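Local coordinates for protein quinone oxidoreductase (Coxiella burnetii, PDB 3TQH) that binds NADPH and probably uses it to reduce quinones, as a member of the medium-chain dehydrogenase/reductase family, at residues Tyr73-Glu78 and Val112-Asp117; Ser127-Ala132 and Lys315-Val320. All coordinates share one frame; numbering follows the deposited sequence.

Contact 1: residues Tyr73-Glu78 and Val112-Asp117; sequences YDFSGE and VCASPD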
# COMPACT_ATOMS: atom_id res chain seq x y z
N TYR A 73 1.91 2.22 8.88
CA TYR A 73 0.63 1.61 9.21
C TYR A 73 0.67 0.07 9.16
O TYR A 73 -0.10 -0.58 9.85
CB TYR A 73 -0.46 2.09 8.25
CG TYR A 73 -0.74 3.59 8.28
CD1 TYR A 73 -1.21 4.21 9.43
CD2 TYR A 73 -0.58 4.36 7.14
CE1 TYR A 73 -1.48 5.58 9.45
CE2 TYR A 73 -0.86 5.72 7.14
CZ TYR A 73 -1.31 6.33 8.29
OH TYR A 73 -1.58 7.68 8.28
N ASP A 74 1.55 -0.49 8.33
CA ASP A 74 1.60 -1.93 8.09
C ASP A 74 2.55 -2.58 9.08
O ASP A 74 3.67 -2.09 9.27
CB ASP A 74 2.16 -2.22 6.69
CG ASP A 74 1.16 -1.95 5.57
OD1 ASP A 74 -0.00 -1.58 5.86
OD2 ASP A 74 1.56 -2.12 4.39
N PHE A 75 2.13 -3.69 9.68
CA PHE A 75 2.99 -4.36 10.64
C PHE A 75 2.75 -5.86 10.73
O PHE A 75 1.71 -6.38 10.32
CB PHE A 75 2.83 -3.76 12.04
CG PHE A 75 1.64 -4.29 12.79
CD1 PHE A 75 0.40 -3.68 12.68
CD2 PHE A 75 1.75 -5.43 13.58
CE1 PHE A 75 -0.70 -4.18 13.36
CE2 PHE A 75 0.66 -5.94 14.25
CZ PHE A 75 -0.57 -5.32 14.14
N SER A 76 3.71 -6.52 11.34
CA SER A 76 3.71 -7.95 11.54
C SER A 76 4.41 -8.18 12.89
O SER A 76 5.39 -7.49 13.19
CB SER A 76 4.50 -8.59 10.40
OG SER A 76 4.35 -9.99 10.39
N GLY A 77 3.91 -9.10 13.70
CA GLY A 77 4.49 -9.33 15.03
C GLY A 77 3.76 -10.27 15.97
O GLY A 77 2.87 -11.02 15.57
N GLU A 78 4.14 -10.20 17.25
CA GLU A 78 3.61 -11.10 18.28
C GLU A 78 2.83 -10.31 19.34
O GLU A 78 3.28 -9.25 19.78
CB GLU A 78 4.77 -11.86 18.94
CG GLU A 78 4.34 -12.94 19.94
CD GLU A 78 5.52 -13.61 20.66
OE1 GLU A 78 6.65 -13.06 20.60
OE2 GLU A 78 5.32 -14.68 21.29
N VAL A 112 3.65 -1.78 18.82
CA VAL A 112 2.48 -1.03 18.39
C VAL A 112 1.24 -1.44 19.18
O VAL A 112 1.17 -2.55 19.71
CB VAL A 112 2.20 -1.19 16.88
CG1 VAL A 112 3.37 -0.68 16.07
CG2 VAL A 112 1.87 -2.64 16.53
N CYS A 113 0.28 -0.53 19.25
CA CYS A 113 -1.03 -0.80 19.81
C CYS A 113 -1.97 -1.06 18.64
O CYS A 113 -1.93 -0.34 17.64
CB CYS A 113 -1.51 0.39 20.64
SG CYS A 113 -3.24 0.34 21.14
N ALA A 114 -2.82 -2.08 18.76
CA ALA A 114 -3.76 -2.41 17.69
C ALA A 114 -5.07 -2.98 18.22
O ALA A 114 -5.13 -3.57 19.31
CB ALA A 114 -3.13 -3.39 16.72
N SER A 115 -6.13 -2.78 17.44
CA SER A 115 -7.44 -3.34 17.72
C SER A 115 -7.52 -4.72 17.07
O SER A 115 -6.91 -4.94 16.02
CB SER A 115 -8.53 -2.42 17.16
OG SER A 115 -9.82 -3.00 17.29
N PRO A 116 -8.26 -5.65 17.67
CA PRO A 116 -8.45 -6.95 17.00
C PRO A 116 -9.19 -6.86 15.66
O PRO A 116 -9.16 -7.81 14.88
CB PRO A 116 -9.28 -7.75 18.01
CG PRO A 116 -9.87 -6.74 18.94
CD PRO A 116 -8.88 -5.62 19.00
N ASP A 117 -9.85 -5.73 15.41
CA ASP A 117 -10.59 -5.50 14.17
C ASP A 117 -9.67 -5.16 13.01
O ASP A 117 -10.08 -5.29 11.86
CB ASP A 117 -11.62 -4.38 14.37
CG ASP A 117 -12.66 -4.72 15.44
OD1 ASP A 117 -13.39 -5.72 15.29
OD2 ASP A 117 -12.73 -3.97 16.45
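Phe75 reaches over to Val112 and Ala114, and these three buried side chains make up the whole contact between 73-78 and 112-117. Along the first segment, Tyr73 and Asp74 are held elsewhere, the Tyr73 hydroxyl OH by the carbonyl of Pro102 and Asp74 OD1 by the hydroxyl of Thr136.

Next comes Phe75, whose CB points at 112-117 and so aims the side chain at the other strand. Its CG sits between the backbone N and the carbonyl carbon, and this chi1 of 82° sets the ring with a face turned to Val112 CG2. That methyl stands over the face, 4.0 Å from the Phe75 centroid and only 7° off the ring normal, a well-centred CH-pi contact. CG2, rather than CG1, is thus the branch of Val112 that touches, lying 4.1 Å from Phe75 CD2. At the far end of the ring, Phe75 CZ is 4.1 Å from Ala114 CB, which approaches obliquely. Cys113, between the two, points away, as expected from the alternation along a strand.

Ser76 takes no part across the contact; its OG bonds to the carbonyl oxygen of Phe128. No hydrogen bond joins the two segments, and the nearest CA atoms, those of Phe75 and Val112, are still 8.5 Å apart. The strands are not paired with each other; both 74-82 and 111-114 pair antiparallel with 36-44, whose Ile38 touches Phe75 and Val112. Phe75, Val112 and Ala114 thereby form part of the buried apolar interior of this curled sheet, consistent with the beta-rich GroES-like domain of the alcohol dehydrogenase superfamily.

Contact 2: residues Ser127-Ala132 and Lys315-Val320; sequences SFLQAA and KLVFKV. With SO4 (sulfate ion), chain D.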
# COMPACT_ATOMS: atom_id res chain seq x y z
N SER A 127 6.29 -15.55 6.07
CA SER A 127 7.30 -14.92 6.91
C SER A 127 6.72 -13.62 7.48
O SER A 127 5.74 -13.09 6.95
CB SER A 127 8.57 -14.62 6.12
OG SER A 127 8.40 -13.49 5.29
N PHE A 128 7.32 -13.13 8.55
CA PHE A 128 6.92 -11.85 9.14
C PHE A 128 7.12 -10.68 8.15
O PHE A 128 6.27 -9.80 8.06
CB PHE A 128 7.69 -11.58 10.44
CG PHE A 128 7.18 -12.38 11.61
CD1 PHE A 128 7.86 -13.50 12.06
CD2 PHE A 128 6.02 -12.01 12.27
CE1 PHE A 128 7.40 -14.23 13.14
CE2 PHE A 128 5.55 -12.73 13.36
CZ PHE A 128 6.24 -13.85 13.79
N LEU A 129 8.24 -10.69 7.43
CA LEU A 129 8.51 -9.69 6.40
C LEU A 129 7.44 -9.68 5.30
O LEU A 129 6.99 -8.61 4.87
CB LEU A 129 9.89 -9.92 5.77
CG LEU A 129 11.09 -9.68 6.70
CD1 LEU A 129 12.35 -10.30 6.10
CD2 LEU A 129 11.27 -8.20 6.97
N GLN A 130 7.05 -10.86 4.84
CA GLN A 130 5.96 -10.97 3.87
C GLN A 130 4.64 -10.45 4.45
O GLN A 130 3.90 -9.73 3.78
CB GLN A 130 5.79 -12.41 3.38
CG GLN A 130 6.86 -12.88 2.41
CD GLN A 130 6.70 -14.33 2.02
OE1 GLN A 130 6.38 -15.18 2.86
NE2 GLN A 130 6.94 -14.64 0.75
N ALA A 131 4.36 -10.83 5.69
CA ALA A 131 3.11 -10.44 6.34
C ALA A 131 2.97 -8.92 6.52
O ALA A 131 1.87 -8.39 6.41
CB ALA A 131 2.96 -11.14 7.69
N ALA A 132 4.08 -8.24 6.80
CA ALA A 132 4.06 -6.79 7.02
C ALA A 132 4.02 -6.02 5.70
O ALA A 132 3.62 -4.87 5.67
CB ALA A 132 5.27 -6.35 7.84
N LYS A 315 8.11 -3.80 -2.79
CA LYS A 315 7.98 -3.26 -1.43
C LYS A 315 9.32 -3.09 -0.75
O LYS A 315 10.23 -3.90 -0.92
CB LYS A 315 7.12 -4.19 -0.58
CG LYS A 315 5.64 -4.25 -0.96
CD LYS A 315 4.91 -2.93 -0.77
CE LYS A 315 4.86 -2.48 0.69
NZ LYS A 315 4.01 -1.26 0.86
N LEU A 316 9.43 -2.01 0.03
CA LEU A 316 10.51 -1.83 0.99
C LEU A 316 9.95 -2.22 2.35
O LEU A 316 8.77 -1.98 2.63
CB LEU A 316 11.00 -0.38 1.03
CG LEU A 316 11.44 0.27 -0.29
CD1 LEU A 316 11.87 1.71 -0.03
CD2 LEU A 316 12.56 -0.52 -0.95
N VAL A 317 10.78 -2.83 3.19
CA VAL A 317 10.32 -3.27 4.50
C VAL A 317 11.39 -3.12 5.58
O VAL A 317 12.59 -3.31 5.32
CB VAL A 317 9.81 -4.73 4.45
CG1 VAL A 317 10.95 -5.69 4.11
CG2 VAL A 317 9.13 -5.12 5.76
N PHE A 318 10.95 -2.75 6.78
CA PHE A 318 11.81 -2.74 7.95
C PHE A 318 11.75 -4.11 8.62
O PHE A 318 10.66 -4.62 8.89
CB PHE A 318 11.37 -1.68 8.97
CG PHE A 318 11.67 -0.26 8.55
CD1 PHE A 318 12.97 0.14 8.29
CD2 PHE A 318 10.64 0.67 8.45
CE1 PHE A 318 13.25 1.46 7.91
CE2 PHE A 318 10.91 1.99 8.07
CZ PHE A 318 12.21 2.38 7.81
N LYS A 319 12.91 -4.70 8.86
CA LYS A 319 13.02 -5.85 9.73
C LYS A 319 13.34 -5.32 11.12
O LYS A 319 14.43 -4.81 11.36
CB LYS A 319 14.13 -6.79 9.24
CG LYS A 319 14.49 -7.90 10.22
CD LYS A 319 15.62 -8.78 9.69
CE LYS A 319 15.18 -10.22 9.49
NZ LYS A 319 14.75 -10.84 10.78
N VAL A 320 12.36 -5.41 12.02
CA VAL A 320 12.52 -4.89 13.38
C VAL A 320 13.12 -5.98 14.28
O VAL A 320 13.96 -5.69 15.13
CB VAL A 320 11.18 -4.37 13.93
CG1 VAL A 320 11.35 -3.81 15.32
CG2 VAL A 320 10.62 -3.30 13.00
S SO4 D . 10.85 -13.92 9.30
O1 SO4 D . 11.34 -13.51 10.62
O2 SO4 D . 11.68 -15.02 8.79
O3 SO4 D . 9.48 -14.43 9.41
O4 SO4 D . 10.90 -12.77 8.40
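The helix start 128-132 passes the strand 315-319 with 8.8 Å between their axes and an angle of 127° between their chain directions, Leu129 and Lys319 having the nearest CA atoms. Leu129 carries the contact through one methyl, CD2. This lies 3.8 Å from Val317 CG1, the two side chains crossing at about a right angle. Val317 CG2 lies against the same methyl, so Leu129 CD2 rests on both branches of the valine. Farther along the strand, Lys319 CB lies 3.9 Å from Leu129 CD2. The lysine touches through the root of its chain; its bent end takes NZ to the carbonyl of Arg321.

The helix start is held by a capping box: Gln130 N donates to Ser127 OG at 3.0 Å, and Ser127 N donates to a lone pair of Gln130 OE1, in its carbonyl plane, at 3.2 Å. A sulfate, probably from the crystallisation liquor, sits at this end, where Phe128 N gives its O3 a nearly straight bond of 2.7 Å (169°). The same O3 lies at the edge of the Phe128 ring, near its plane.

Between helix and strand the chemistry is thus apolar, with no hydrogen bond crossing, while the Phe128 amide, probably aided by the helix dipole, is consistent with an anion binding here.

The centres of contacts 1 and 2 lie about 13 Å apart, and strand 36-44 ties them into one mixed sheet, pairing with 74-82, 111-114 and 315-319. Both segments of contact 1 come earlier in the chain than those of contact 2. Helix 128-133 also packs on strand 74-82, where Ser76 of contact 1 meets Ala131 and Ala132 of contact 2. Contact 1 is local to the GroES-like region, whereas contact 2 spans 182 residues that include the parallel NADPH-binding sheet. The chain therefore leaves for the nucleotide-binding part and returns with 315-319 to complete the first domain, a topology consistent with the medium-chain dehydrogenase/reductase fold.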